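Local coordinates for filamentation induced by cAMP protein Fic (Desulfovibrio alaskensis, PDB 4RGL) that belongs to the mainly helical Fic/DOC family and carries a C-terminal domain related to helix-turn-helix folds, its precise role not being established here, at residues Glu60-Thr65 with Ile85-Asn90; His81-Gln86 with Arg118-Glu123; Cys173-Glu178 with Arg194-Leu199; Arg226-Ala231 with Thr238-Phe243. All coordinates share one frame; numbering follows the deposited sequence.

Contact 1: residues Glu60-Thr65 with Ile85-Asn90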
loop_
_atom_site.group_PDB
_atom_site.type_symbol
_atom_site.label_atom_id
_atom_site.label_comp_id
_atom_site.label_asym_id
_atom_site.label_seq_id
_atom_site.Cartn_x
_atom_site.Cartn_y
_atom_site.Cartn_z
ATOM N N GLU A 60 -10.774 -3.187 10.648
ATOM C CA GLU A 60 -11.832 -2.518 11.395
ATOM C C GLU A 60 -13.227 -2.957 10.873
ATOM O O GLU A 60 -14.189 -2.184 10.924
ATOM C CB GLU A 60 -11.666 -0.990 11.333
ATOM C CG GLU A 60 -10.313 -0.503 11.858
ATOM C CD GLU A 60 -9.976 -0.873 13.299
ATOM O OE1 GLU A 60 -10.911 -1.165 14.082
ATOM O OE2 GLU A 60 -8.779 -0.797 13.661
ATOM N N ASN A 61 -13.321 -4.222 10.404
ATOM C CA ASN A 61 -14.576 -4.897 10.063
ATOM C C ASN A 61 -15.274 -4.279 8.812
ATOM O O ASN A 61 -16.489 -4.431 8.659
ATOM C CB ASN A 61 -15.537 -4.888 11.262
ATOM C CG ASN A 61 -14.958 -5.547 12.498
ATOM O OD1 ASN A 61 -14.213 -6.540 12.421
ATOM N ND2 ASN A 61 -15.314 -5.030 13.666
ATOM N N ASN A 62 -14.490 -3.732 7.862
ATOM C CA ASN A 62 -15.048 -3.307 6.569
ATOM C C ASN A 62 -15.128 -4.524 5.645
ATOM O O ASN A 62 -14.128 -5.221 5.453
ATOM C CB ASN A 62 -14.208 -2.180 5.949
ATOM C CG ASN A 62 -14.824 -1.551 4.722
ATOM O OD1 ASN A 62 -15.102 -2.219 3.723
ATOM N ND2 ASN A 62 -14.911 -0.232 4.719
ATOM N N THR A 63 -16.333 -4.848 5.169
ATOM C CA THR A 63 -16.588 -6.113 4.471
ATOM C C THR A 63 -16.217 -6.052 2.952
ATOM O O THR A 63 -16.344 -7.070 2.257
ATOM C CB THR A 63 -18.057 -6.516 4.635
ATOM O OG1 THR A 63 -18.883 -5.554 3.974
ATOM C CG2 THR A 63 -18.469 -6.652 6.104
ATOM N N LEU A 64 -15.762 -4.883 2.450
ATOM C CA LEU A 64 -15.401 -4.758 1.032
ATOM C C LEU A 64 -14.155 -5.591 0.701
ATOM O O LEU A 64 -13.218 -5.663 1.510
ATOM C CB LEU A 64 -15.171 -3.295 0.650
ATOM C CG LEU A 64 -16.425 -2.414 0.626
ATOM C CD1 LEU A 64 -16.059 -0.966 0.522
ATOM C CD2 LEU A 64 -17.350 -2.809 -0.507
ATOM N N THR A 65 -14.164 -6.255 -0.474
ATOM C CA THR A 65 -13.040 -7.086 -0.927
ATOM C C THR A 65 -11.978 -6.217 -1.594
ATOM O O THR A 65 -12.237 -5.045 -1.883
ATOM C CB THR A 65 -13.539 -8.186 -1.900
ATOM O OG1 THR A 65 -13.951 -7.581 -3.131
ATOM C CG2 THR A 65 -14.675 -9.020 -1.311
ATOM N N ILE A 85 -18.155 2.265 1.310
ATOM C CA ILE A 85 -17.567 2.820 0.091
ATOM C C ILE A 85 -16.966 4.222 0.387
ATOM O O ILE A 85 -15.884 4.541 -0.111
ATOM C CB ILE A 85 -18.626 2.871 -1.059
ATOM C CG1 ILE A 85 -19.186 1.446 -1.356
ATOM C CG2 ILE A 85 -18.030 3.496 -2.321
ATOM C CD1 ILE A 85 -20.389 1.412 -2.336
ATOM N N GLN A 86 -17.631 5.015 1.266
ATOM C CA GLN A 86 -17.116 6.331 1.643
ATOM C C GLN A 86 -15.902 6.213 2.545
ATOM O O GLN A 86 -15.032 7.085 2.506
ATOM C CB GLN A 86 -18.183 7.176 2.318
ATOM C CG GLN A 86 -18.793 8.218 1.376
ATOM C CD GLN A 86 -17.741 9.138 0.764
ATOM O OE1 GLN A 86 -17.681 9.324 -0.455
ATOM N NE2 GLN A 86 -16.883 9.707 1.596
ATOM N N GLU A 87 -15.817 5.132 3.350
ATOM C CA GLU A 87 -14.623 4.877 4.151
ATOM C C GLU A 87 -13.408 4.727 3.237
ATOM O O GLU A 87 -12.361 5.314 3.506
ATOM C CB GLU A 87 -14.795 3.619 5.027
ATOM C CG GLU A 87 -15.738 3.808 6.205
ATOM C CD GLU A 87 -15.754 2.659 7.200
ATOM O OE1 GLU A 87 -14.898 1.753 7.078
ATOM O OE2 GLU A 87 -16.573 2.706 8.145
ATOM N N VAL A 88 -13.586 4.012 2.092
ATOM C CA VAL A 88 -12.521 3.786 1.106
ATOM C C VAL A 88 -12.127 5.113 0.432
ATOM O O VAL A 88 -10.940 5.421 0.335
ATOM C CB VAL A 88 -12.946 2.729 0.047
ATOM C CG1 VAL A 88 -11.884 2.584 -1.039
ATOM C CG2 VAL A 88 -13.237 1.384 0.703
ATOM N N ARG A 89 -13.121 5.885 -0.047
ATOM C CA ARG A 89 -12.860 7.165 -0.701
ATOM C C ARG A 89 -12.081 8.097 0.234
ATOM O O ARG A 89 -11.057 8.648 -0.166
ATOM C CB ARG A 89 -14.175 7.835 -1.155
ATOM C CG ARG A 89 -14.963 7.034 -2.195
ATOM C CD ARG A 89 -15.991 7.910 -2.890
ATOM N NE ARG A 89 -16.827 7.148 -3.819
ATOM C CZ ARG A 89 -18.051 6.710 -3.527
ATOM N NH1 ARG A 89 -18.589 6.965 -2.338
ATOM N NH2 ARG A 89 -18.748 6.023 -4.424
ATOM N N ASN A 90 -12.536 8.224 1.505
ATOM C CA ASN A 90 -11.866 9.066 2.507
ATOM C C ASN A 90 -10.450 8.559 2.795
ATOM O O ASN A 90 -9.512 9.360 2.857
ATOM C CB ASN A 90 -12.681 9.120 3.811
ATOM C CG ASN A 90 -13.932 9.967 3.728
ATOM O OD1 ASN A 90 -14.317 10.461 2.661
ATOM N ND2 ASN A 90 -14.571 10.185 4.864
#
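Asn62 and Leu64 lie on a loop that skirts helix 82-95, with the CA of Asn62 8.5 Å from that of Glu87 and the CA of Leu64 7.9 Å from that of Ile85. The loop begins where helix 42-59 ends in a Schellman motif, Asn61 taking the positive phi, and it leads to Thr65, the N-cap of helix 66-74. The buried amide of Asn62 is carried out to helix 82-95 by a chi1 of -172°, which sets CG opposite the backbone N. Asn62 ND2 gives an N-H to Glu87 OE1 at 3.1 Å, in a fairly straight bond of 158°. The acceptor lies close to the amide plane, whereas the donor stands above the carboxylate plane. At the other end of the amide, Asn62 OD1 takes the backbone N-H of Leu64, in the carbonyl plane at 3.0 Å, closing an Asx turn. The side chain of Leu64 is purely apolar in this contact: its CD1 branch presses against Val88 CG2 at 3.7 Å and lies more loosely beside Ile85 CG1 at 4.4 Å, while Leu57 and Val72 add apolar cover around the helix. The end of helix 42-59 with Glu60 and Asn61 fits the (S/T)xxxE(G/N) pattern found in the inhibitory helix of many Fic proteins, and the salt bridge of Glu60 to Arg194 is consistent with that reading. Since one end of the Asn62 amide must donate and the other accept, the two bonds settle which way round the amide sits and tie the loop's own turn to its grip on the helix.

Contact 2: residues His81-Gln86 with Arg118-Glu123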
loop_
_atom_site.group_PDB
_atom_site.type_symbol
_atom_site.label_atom_id
_atom_site.label_comp_id
_atom_site.label_asym_id
_atom_site.label_seq_id
_atom_site.Cartn_x
_atom_site.Cartn_y
_atom_site.Cartn_z
ATOM N N HIS A 81 -22.324 -1.222 0.588
ATOM C CA HIS A 81 -22.869 -0.253 1.533
ATOM C C HIS A 81 -22.239 1.130 1.308
ATOM O O HIS A 81 -21.019 1.238 1.182
ATOM C CB HIS A 81 -22.639 -0.719 2.971
ATOM C CG HIS A 81 -23.500 -0.017 3.964
ATOM N ND1 HIS A 81 -23.151 1.215 4.475
ATOM C CD2 HIS A 81 -24.692 -0.386 4.488
ATOM C CE1 HIS A 81 -24.132 1.555 5.297
ATOM N NE2 HIS A 81 -25.075 0.618 5.344
ATOM N N PRO A 82 -23.063 2.211 1.245
ATOM C CA PRO A 82 -22.497 3.543 0.943
ATOM C C PRO A 82 -21.494 4.017 2.003
ATOM O O PRO A 82 -20.545 4.729 1.673
ATOM C CB PRO A 82 -23.731 4.452 0.904
ATOM C CG PRO A 82 -24.803 3.686 1.613
ATOM C CD PRO A 82 -24.532 2.257 1.346
ATOM N N ARG A 83 -21.694 3.613 3.269
ATOM C CA ARG A 83 -20.802 4.002 4.368
ATOM C C ARG A 83 -19.425 3.339 4.210
ATOM O O ARG A 83 -18.404 3.992 4.419
ATOM C CB ARG A 83 -21.427 3.630 5.720
ATOM C CG ARG A 83 -20.796 4.321 6.902
ATOM C CD ARG A 83 -21.635 4.126 8.144
ATOM N NE ARG A 83 -21.180 4.968 9.245
ATOM C CZ ARG A 83 -21.595 6.215 9.442
ATOM N NH1 ARG A 83 -22.463 6.772 8.605
ATOM N NH2 ARG A 83 -21.141 6.916 10.470
ATOM N N GLU A 84 -19.400 2.052 3.803
ATOM C CA GLU A 84 -18.144 1.333 3.577
ATOM C C GLU A 84 -17.407 1.890 2.363
ATOM O O GLU A 84 -16.180 1.972 2.374
ATOM C CB GLU A 84 -18.396 -0.169 3.393
ATOM C CG GLU A 84 -18.709 -0.901 4.685
ATOM C CD GLU A 84 -18.726 -2.413 4.554
ATOM O OE1 GLU A 84 -18.902 -2.913 3.418
ATOM O OE2 GLU A 84 -18.573 -3.100 5.591
ATOM N N ILE A 85 -18.155 2.265 1.310
ATOM C CA ILE A 85 -17.567 2.820 0.091
ATOM C C ILE A 85 -16.966 4.222 0.387
ATOM O O ILE A 85 -15.884 4.541 -0.111
ATOM C CB ILE A 85 -18.626 2.871 -1.059
ATOM C CG1 ILE A 85 -19.186 1.446 -1.356
ATOM C CG2 ILE A 85 -18.030 3.496 -2.321
ATOM C CD1 ILE A 85 -20.389 1.412 -2.336
ATOM N N GLN A 86 -17.631 5.015 1.266
ATOM C CA GLN A 86 -17.116 6.331 1.643
ATOM C C GLN A 86 -15.902 6.213 2.545
ATOM O O GLN A 86 -15.032 7.085 2.506
ATOM C CB GLN A 86 -18.183 7.176 2.318
ATOM C CG GLN A 86 -18.793 8.218 1.376
ATOM C CD GLN A 86 -17.741 9.138 0.764
ATOM O OE1 GLN A 86 -17.681 9.324 -0.455
ATOM N NE2 GLN A 86 -16.883 9.707 1.596
ATOM N N ARG A 118 -14.232 12.592 7.437
ATOM C CA ARG A 118 -15.152 13.595 6.887
ATOM C C ARG A 118 -16.489 12.965 6.486
ATOM O O ARG A 118 -16.514 11.972 5.750
ATOM C CB ARG A 118 -14.527 14.304 5.685
ATOM C CG ARG A 118 -15.438 15.373 5.066
ATOM C CD ARG A 118 -14.784 16.043 3.884
ATOM N NE ARG A 118 -13.539 16.699 4.263
ATOM C CZ ARG A 118 -12.730 17.301 3.405
ATOM N NH1 ARG A 118 -13.028 17.331 2.112
ATOM N NH2 ARG A 118 -11.610 17.869 3.828
ATOM N N GLY A 119 -17.582 13.516 7.031
ATOM C CA GLY A 119 -18.942 13.097 6.705
ATOM C C GLY A 119 -19.388 11.787 7.332
ATOM O O GLY A 119 -20.527 11.362 7.124
ATOM N N LEU A 120 -18.511 11.136 8.102
ATOM C CA LEU A 120 -18.837 9.836 8.697
ATOM C C LEU A 120 -19.139 9.962 10.183
ATOM O O LEU A 120 -19.879 9.139 10.730
ATOM C CB LEU A 120 -17.675 8.841 8.491
ATOM C CG LEU A 120 -17.293 8.531 7.037
ATOM C CD1 LEU A 120 -15.973 7.766 6.973
ATOM C CD2 LEU A 120 -18.397 7.755 6.328
ATOM N N VAL A 121 -18.507 10.945 10.864
ATOM C CA VAL A 121 -18.585 11.072 12.322
ATOM C C VAL A 121 -18.773 12.554 12.723
ATOM O O VAL A 121 -18.549 13.446 11.904
ATOM C CB VAL A 121 -17.312 10.452 12.980
ATOM C CG1 VAL A 121 -17.130 10.932 14.420
ATOM C CG2 VAL A 121 -17.357 8.931 12.916
ATOM N N ASP A 122 -19.236 12.802 13.975
ATOM C CA ASP A 122 -19.467 14.158 14.468
ATOM C C ASP A 122 -18.137 14.857 14.804
ATOM O O ASP A 122 -17.865 15.936 14.272
ATOM C CB ASP A 122 -20.391 14.139 15.699
ATOM N N GLU A 123 -17.293 14.228 15.660
ATOM C CA GLU A 123 -16.029 14.840 16.093
ATOM C C GLU A 123 -14.879 14.468 15.150
ATOM O O GLU A 123 -14.210 13.451 15.353
ATOM C CB GLU A 123 -15.688 14.431 17.532
ATOM C CG GLU A 123 -16.644 14.996 18.565
ATOM C CD GLU A 123 -16.293 14.632 19.991
ATOM O OE1 GLU A 123 -16.603 13.493 20.408
ATOM O OE2 GLU A 123 -15.707 15.485 20.694
#
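Leu120 rests against Arg83 and Gln86, joining the N-terminal turn of helix 82-95, whose N-cap is His81, to the loop that follows helix 106-117 in the Fic/DOC part of the chain. In Leu120 a chi1 of -60° and a chi2 of 169° together bring the CD2 branch to the helix, 4.1 Å from Gln86 CB. The same methyl lies 4.2 Å from Arg83 CG, so a single branch bridges two side chains one helical turn apart, and the leucine also reaches Glu87 and Asn90 further along. Arg83 behaves differently: its chain is extended from CG to NE, then chi4 near 88° turns the guanidinium across the line of the chain. Its NH2 comes within 2.6 Å of Leu120 O, an oblique approach at the surface. Gln86 bends at chi2 instead; the bend takes the amide off to Arg89 NH1, and CB is the part that meets Leu120. Both Arg83 and Gln86 touch a crystal neighbour, and their outer conformations may partly reflect lattice packing. Just before Leu120, Gly119 takes a positive phi that favours glycine, and Arg118 O receives a hydrogen bond from Asn90 ND2, tying the loop's backbone to a side chain of the same helix. At the helix start, Pro82 CD covers part of one face of the His81 ring, while His81 ND1 accepts from the backbone N of Arg83 at 3.1 Å.

Contact 3: residues Cys173-Glu178 with Arg194-Leu199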
loop_
_atom_site.group_PDB
_atom_site.type_symbol
_atom_site.label_atom_id
_atom_site.label_comp_id
_atom_site.label_asym_id
_atom_site.label_seq_id
_atom_site.Cartn_x
_atom_site.Cartn_y
_atom_site.Cartn_z
ATOM N N CYS A 173 7.036 2.041 15.676
ATOM C CA CYS A 173 6.419 0.990 16.483
ATOM C C CYS A 173 6.031 1.535 17.856
ATOM O O CYS A 173 4.933 1.247 18.342
ATOM C CB CYS A 173 7.350 -0.211 16.608
ATOM S SG CYS A 173 7.707 -1.038 15.040
ATOM N N ILE A 174 6.940 2.314 18.493
ATOM C CA ILE A 174 6.683 2.893 19.816
ATOM C C ILE A 174 5.468 3.839 19.749
ATOM O O ILE A 174 4.581 3.764 20.609
ATOM C CB ILE A 174 7.941 3.630 20.361
ATOM C CG1 ILE A 174 9.184 2.685 20.427
ATOM C CG2 ILE A 174 7.653 4.267 21.718
ATOM C CD1 ILE A 174 9.098 1.535 21.489
ATOM N N PHE A 175 5.417 4.710 18.712
ATOM C CA PHE A 175 4.303 5.644 18.538
ATOM C C PHE A 175 2.984 4.887 18.361
ATOM O O PHE A 175 1.998 5.218 19.015
ATOM C CB PHE A 175 4.550 6.572 17.341
ATOM C CG PHE A 175 3.495 7.646 17.176
ATOM C CD1 PHE A 175 2.314 7.386 16.490
ATOM C CD2 PHE A 175 3.679 8.912 17.718
ATOM C CE1 PHE A 175 1.327 8.364 16.374
ATOM C CE2 PHE A 175 2.696 9.896 17.584
ATOM C CZ PHE A 175 1.528 9.616 16.912
ATOM N N HIS A 176 2.976 3.860 17.479
ATOM C CA HIS A 176 1.793 3.021 17.225
ATOM C C HIS A 176 1.263 2.445 18.533
ATOM O O HIS A 176 0.067 2.504 18.792
ATOM C CB HIS A 176 2.157 1.875 16.243
ATOM C CG HIS A 176 0.972 1.209 15.594
ATOM N ND1 HIS A 176 0.970 0.905 14.244
ATOM C CD2 HIS A 176 -0.211 0.823 16.128
ATOM C CE1 HIS A 176 -0.192 0.320 14.008
ATOM N NE2 HIS A 176 -0.944 0.267 15.107
ATOM N N TYR A 177 2.167 1.927 19.376
ATOM C CA TYR A 177 1.826 1.314 20.655
ATOM C C TYR A 177 1.243 2.340 21.619
ATOM O O TYR A 177 0.224 2.072 22.259
ATOM C CB TYR A 177 3.068 0.653 21.266
ATOM C CG TYR A 177 2.874 0.156 22.679
ATOM C CD1 TYR A 177 2.222 -1.047 22.934
ATOM C CD2 TYR A 177 3.458 0.818 23.756
ATOM C CE1 TYR A 177 2.102 -1.547 24.228
ATOM C CE2 TYR A 177 3.380 0.307 25.051
ATOM C CZ TYR A 177 2.693 -0.871 25.284
ATOM O OH TYR A 177 2.580 -1.356 26.567
ATOM N N GLU A 178 1.876 3.509 21.725
ATOM C CA GLU A 178 1.403 4.563 22.612
ATOM C C GLU A 178 0.077 5.145 22.116
ATOM O O GLU A 178 -0.858 5.300 22.903
ATOM C CB GLU A 178 2.453 5.667 22.741
ATOM C CG GLU A 178 3.685 5.242 23.523
ATOM C CD GLU A 178 3.406 4.830 24.957
ATOM O OE1 GLU A 178 2.631 5.537 25.640
ATOM O OE2 GLU A 178 3.970 3.805 25.399
ATOM N N ARG A 194 -2.158 2.984 12.029
ATOM C CA ARG A 194 -1.457 2.425 10.866
ATOM C C ARG A 194 -1.031 3.522 9.907
ATOM O O ARG A 194 0.052 3.435 9.314
ATOM C CB ARG A 194 -2.343 1.411 10.146
ATOM C CG ARG A 194 -2.730 0.266 11.032
ATOM C CD ARG A 194 -3.709 -0.654 10.391
ATOM N NE ARG A 194 -4.490 -1.345 11.407
ATOM C CZ ARG A 194 -5.728 -1.011 11.735
ATOM N NH1 ARG A 194 -6.389 -0.116 11.019
ATOM N NH2 ARG A 194 -6.352 -1.643 12.715
ATOM N N LEU A 195 -1.857 4.584 9.773
ATOM C CA LEU A 195 -1.529 5.704 8.906
ATOM C C LEU A 195 -0.285 6.416 9.398
ATOM O O LEU A 195 0.637 6.661 8.612
ATOM C CB LEU A 195 -2.704 6.690 8.822
ATOM C CG LEU A 195 -2.417 8.006 8.052
ATOM C CD1 LEU A 195 -2.206 7.744 6.558
ATOM C CD2 LEU A 195 -3.526 8.999 8.256
ATOM N N TRP A 196 -0.235 6.737 10.703
ATOM C CA TRP A 196 0.864 7.514 11.247
ATOM C C TRP A 196 2.150 6.683 11.309
ATOM O O TRP A 196 3.231 7.233 11.101
ATOM C CB TRP A 196 0.510 8.078 12.624
ATOM C CG TRP A 196 0.724 9.561 12.719
ATOM C CD1 TRP A 196 1.633 10.207 13.504
ATOM C CD2 TRP A 196 0.176 10.556 11.843
ATOM N NE1 TRP A 196 1.588 11.559 13.262
ATOM C CE2 TRP A 196 0.737 11.796 12.215
ATOM C CE3 TRP A 196 -0.762 10.524 10.793
ATOM C CZ2 TRP A 196 0.377 12.994 11.594
ATOM C CZ3 TRP A 196 -1.087 11.705 10.153
ATOM C CH2 TRP A 196 -0.536 12.924 10.561
ATOM N N GLN A 197 2.033 5.348 11.464
ATOM C CA GLN A 197 3.212 4.490 11.385
ATOM C C GLN A 197 3.820 4.556 9.969
ATOM O O GLN A 197 5.027 4.746 9.828
ATOM C CB GLN A 197 2.879 3.048 11.766
ATOM C CG GLN A 197 4.085 2.117 11.634
ATOM C CD GLN A 197 3.777 0.717 12.038
ATOM O OE1 GLN A 197 3.396 0.446 13.178
ATOM N NE2 GLN A 197 4.106 -0.227 11.168
ATOM N N THR A 198 2.958 4.514 8.927
ATOM C CA THR A 198 3.389 4.668 7.535
ATOM C C THR A 198 4.031 6.057 7.324
ATOM O O THR A 198 5.003 6.178 6.574
ATOM C CB THR A 198 2.195 4.455 6.579
ATOM O OG1 THR A 198 1.571 3.205 6.872
ATOM C CG2 THR A 198 2.606 4.494 5.120
ATOM N N LEU A 199 3.507 7.096 8.015
ATOM C CA LEU A 199 4.031 8.454 7.870
ATOM C C LEU A 199 5.415 8.560 8.481
ATOM O O LEU A 199 6.326 9.071 7.833
ATOM C CB LEU A 199 3.078 9.489 8.506
ATOM C CG LEU A 199 3.452 10.972 8.268
ATOM C CD1 LEU A 199 3.501 11.303 6.770
ATOM C CD2 LEU A 199 2.502 11.873 8.957
#
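Phe175 and Trp196 meet obliquely, the phenyl ring and the five-membered ring of the indole inclined at 34° with centroids 5.0 Å apart. The nearest atoms are Phe175 CE1 and Trp196 CD1, at 3.4 Å. Leu199 CD2 lies over one face of the indole, towards its rim, and Trp196 NE1 donates to Ala103 O. The second flat pair is polar. Gln197 OE1 sits at the edge of the His176 ring, where ND1 donates to it over 2.7 Å; the bond is bent, and the donor stands above the amide's carbonyl plane. With chi1 178° and the chain extended to CD, Gln197 carries its amide across to the other helix. Phe240 meets the same imidazole edge-to-face, and NE2 has a weak hydrogen bond to Tyr224 OH. Helices 168-182 and 189-202 run nearly antiparallel, at 162°; the HPFx(D/E)GN(G/K)R signature of Fic proteins runs from their connecting loop into the second helix. Their segments approach to 9.1 Å between axes, closest in backbone at His176 and Gln197. Arg194 meets the ring with its backbone N and CG, CG lying 3.9 Å from His176 CE1, while its guanidinium continues to a salt bridge with Glu60 and a hydrogen bond with Ser56.

Contact 4: residues Arg226-Ala231 with Thr238-Phe243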
loop_
_atom_site.group_PDB
_atom_site.type_symbol
_atom_site.label_atom_id
_atom_site.label_comp_id
_atom_site.label_asym_id
_atom_site.label_seq_id
_atom_site.Cartn_x
_atom_site.Cartn_y
_atom_site.Cartn_z
ATOM N N ARG A 226 -3.348 -9.895 20.380
ATOM C CA ARG A 226 -2.896 -10.648 21.566
ATOM C C ARG A 226 -1.546 -10.104 22.075
ATOM O O ARG A 226 -1.377 -9.915 23.283
ATOM C CB ARG A 226 -2.786 -12.153 21.253
ATOM C CG ARG A 226 -2.591 -13.024 22.505
ATOM C CD ARG A 226 -2.497 -14.516 22.177
ATOM N NE ARG A 226 -1.282 -14.844 21.420
ATOM C CZ ARG A 226 -1.268 -15.119 20.118
ATOM N NH1 ARG A 226 -2.405 -15.163 19.431
ATOM N NH2 ARG A 226 -0.126 -15.398 19.505
ATOM N N VAL A 227 -0.591 -9.834 21.145
ATOM C CA VAL A 227 0.719 -9.258 21.494
ATOM C C VAL A 227 0.531 -7.833 22.000
ATOM O O VAL A 227 1.161 -7.437 22.981
ATOM C CB VAL A 227 1.699 -9.299 20.297
ATOM N N LEU A 228 -0.382 -7.088 21.370
ATOM C CA LEU A 228 -0.705 -5.725 21.763
ATOM C C LEU A 228 -1.327 -5.693 23.179
ATOM O O LEU A 228 -1.032 -4.784 23.960
ATOM C CB LEU A 228 -1.668 -5.111 20.734
ATOM C CG LEU A 228 -2.046 -3.656 20.927
ATOM C CD1 LEU A 228 -0.803 -2.766 21.017
ATOM C CD2 LEU A 228 -2.936 -3.192 19.812
ATOM N N ALA A 229 -2.155 -6.717 23.520
ATOM C CA ALA A 229 -2.786 -6.817 24.842
ATOM C C ALA A 229 -1.781 -7.273 25.900
ATOM O O ALA A 229 -1.805 -6.765 27.023
ATOM C CB ALA A 229 -3.959 -7.779 24.791
ATOM N N VAL A 230 -0.899 -8.260 25.546
ATOM C CA VAL A 230 0.136 -8.759 26.464
ATOM C C VAL A 230 1.123 -7.638 26.783
ATOM O O VAL A 230 1.475 -7.440 27.950
ATOM C CB VAL A 230 0.863 -9.996 25.887
ATOM N N ALA A 231 1.507 -6.844 25.748
ATOM C CA ALA A 231 2.383 -5.682 25.915
ATOM C C ALA A 231 1.714 -4.616 26.794
ATOM O O ALA A 231 2.381 -3.994 27.623
ATOM C CB ALA A 231 2.739 -5.097 24.556
ATOM N N THR A 238 8.305 -3.547 24.041
ATOM C CA THR A 238 9.289 -4.462 23.436
ATOM C C THR A 238 8.598 -5.609 22.580
ATOM O O THR A 238 8.932 -5.759 21.403
ATOM C CB THR A 238 10.195 -5.063 24.527
ATOM O OG1 THR A 238 10.826 -3.998 25.239
ATOM C CG2 THR A 238 11.247 -6.010 23.961
ATOM N N PRO A 239 7.660 -6.429 23.156
ATOM C CA PRO A 239 7.087 -7.542 22.366
ATOM C C PRO A 239 6.307 -7.048 21.139
ATOM O O PRO A 239 6.311 -7.715 20.097
ATOM C CB PRO A 239 6.164 -8.248 23.366
ATOM C CG PRO A 239 5.907 -7.237 24.437
ATOM C CD PRO A 239 7.149 -6.434 24.540
ATOM N N PHE A 240 5.642 -5.876 21.256
ATOM C CA PHE A 240 4.908 -5.280 20.140
ATOM C C PHE A 240 5.882 -4.816 19.047
ATOM O O PHE A 240 5.616 -5.015 17.855
ATOM C CB PHE A 240 4.038 -4.102 20.630
ATOM C CG PHE A 240 3.305 -3.367 19.527
ATOM C CD1 PHE A 240 2.116 -3.867 19.006
ATOM C CD2 PHE A 240 3.774 -2.147 19.051
ATOM C CE1 PHE A 240 1.437 -3.184 17.992
ATOM C CE2 PHE A 240 3.090 -1.463 18.041
ATOM C CZ PHE A 240 1.922 -1.982 17.523
ATOM N N VAL A 241 7.023 -4.215 19.458
ATOM C CA VAL A 241 8.049 -3.743 18.526
ATOM C C VAL A 241 8.620 -4.935 17.746
ATOM O O VAL A 241 8.738 -4.864 16.522
ATOM C CB VAL A 241 9.165 -2.954 19.265
ATOM C CG1 VAL A 241 10.266 -2.520 18.298
ATOM C CG2 VAL A 241 8.584 -1.747 19.995
ATOM N N GLU A 242 8.873 -6.066 18.446
ATOM C CA GLU A 242 9.329 -7.300 17.802
ATOM C C GLU A 242 8.316 -7.776 16.767
ATOM O O GLU A 242 8.703 -8.163 15.665
ATOM C CB GLU A 242 9.572 -8.409 18.844
ATOM C CG GLU A 242 10.818 -8.216 19.698
ATOM C CD GLU A 242 11.090 -9.368 20.653
ATOM O OE1 GLU A 242 10.238 -10.281 20.746
ATOM O OE2 GLU A 242 12.163 -9.364 21.297
ATOM N N PHE A 243 7.002 -7.747 17.122
ATOM C CA PHE A 243 5.941 -8.195 16.222
ATOM C C PHE A 243 5.876 -7.322 14.990
ATOM O O PHE A 243 5.837 -7.842 13.872
ATOM C CB PHE A 243 4.572 -8.198 16.936
ATOM C CG PHE A 243 3.430 -8.684 16.062
ATOM C CD1 PHE A 243 3.102 -10.036 16.005
ATOM C CD2 PHE A 243 2.706 -7.794 15.270
ATOM C CE1 PHE A 243 2.065 -10.488 15.178
ATOM C CE2 PHE A 243 1.689 -8.251 14.426
ATOM C CZ PHE A 243 1.372 -9.595 14.390
#
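Phe240 stands against Leu228 and Ala231 where helices 221-234 and 238-257 pack as an antiparallel hairpin, joined by a very short connection. The axes of the two segments come within 8.5 Å at an angle of 158°, with the CA atoms of Leu228 and Phe240 5.9 Å apart. At the base of the phenylalanine, Phe240 CB lies 4.3 Å from Ala231 CB. Phe240 and Leu228 both have chi1 near 180° and lie side by side, pointing the same way. Further out, Phe240 CD1 meets Leu228 CD1 at 3.7 Å, and CE1 rests against the same methyl at 3.8 Å. The other flank of the ring, CD2 and CE2, turns to helix 168-182, packing against Tyr177 and the backbone of Cys173, and CZ, the tip, points to the His176 ring. One residue towards the connection, Pro239 CG touches Ala231 CB at 3.8 Å, a methyl against the puckered proline ring where the backbones are still close. The interface is thus apolar, and its phenylalanine serves three helices. Helix 168-182 covers the hairpin through Tyr177, whose OH makes a weak hydrogen bond to Ala231 O; helix 16-32 meets Val241 through Ile18, and Leu228 reaches Arg136 in the loop between strands 133-134 and 142-143.

Contacts 1, 3 and 4 are buried, whereas contact 2 lies at the surface, but burial alone does not set the chemistry. Contacts 1 and 2 share helix 82-95 and residues Ile85 and Gln86, each setting a loop against it: the first with an amide-carboxylate bond and apolar packing, the second with one leucine against the aliphatic parts of an arginine and a glutamine. Contacts 3 and 4 each pair antiparallel helices, the former mixing aromatic and polar groups, the latter wholly apolar. They adjoin through Tyr177 and Phe240, their centres about 13 Å apart. The salt bridge of Glu60 OE2 to Arg194 NH2, at 2.7 Å, joins contact 1 directly to contact 3; contacts 2 and 4 do not touch.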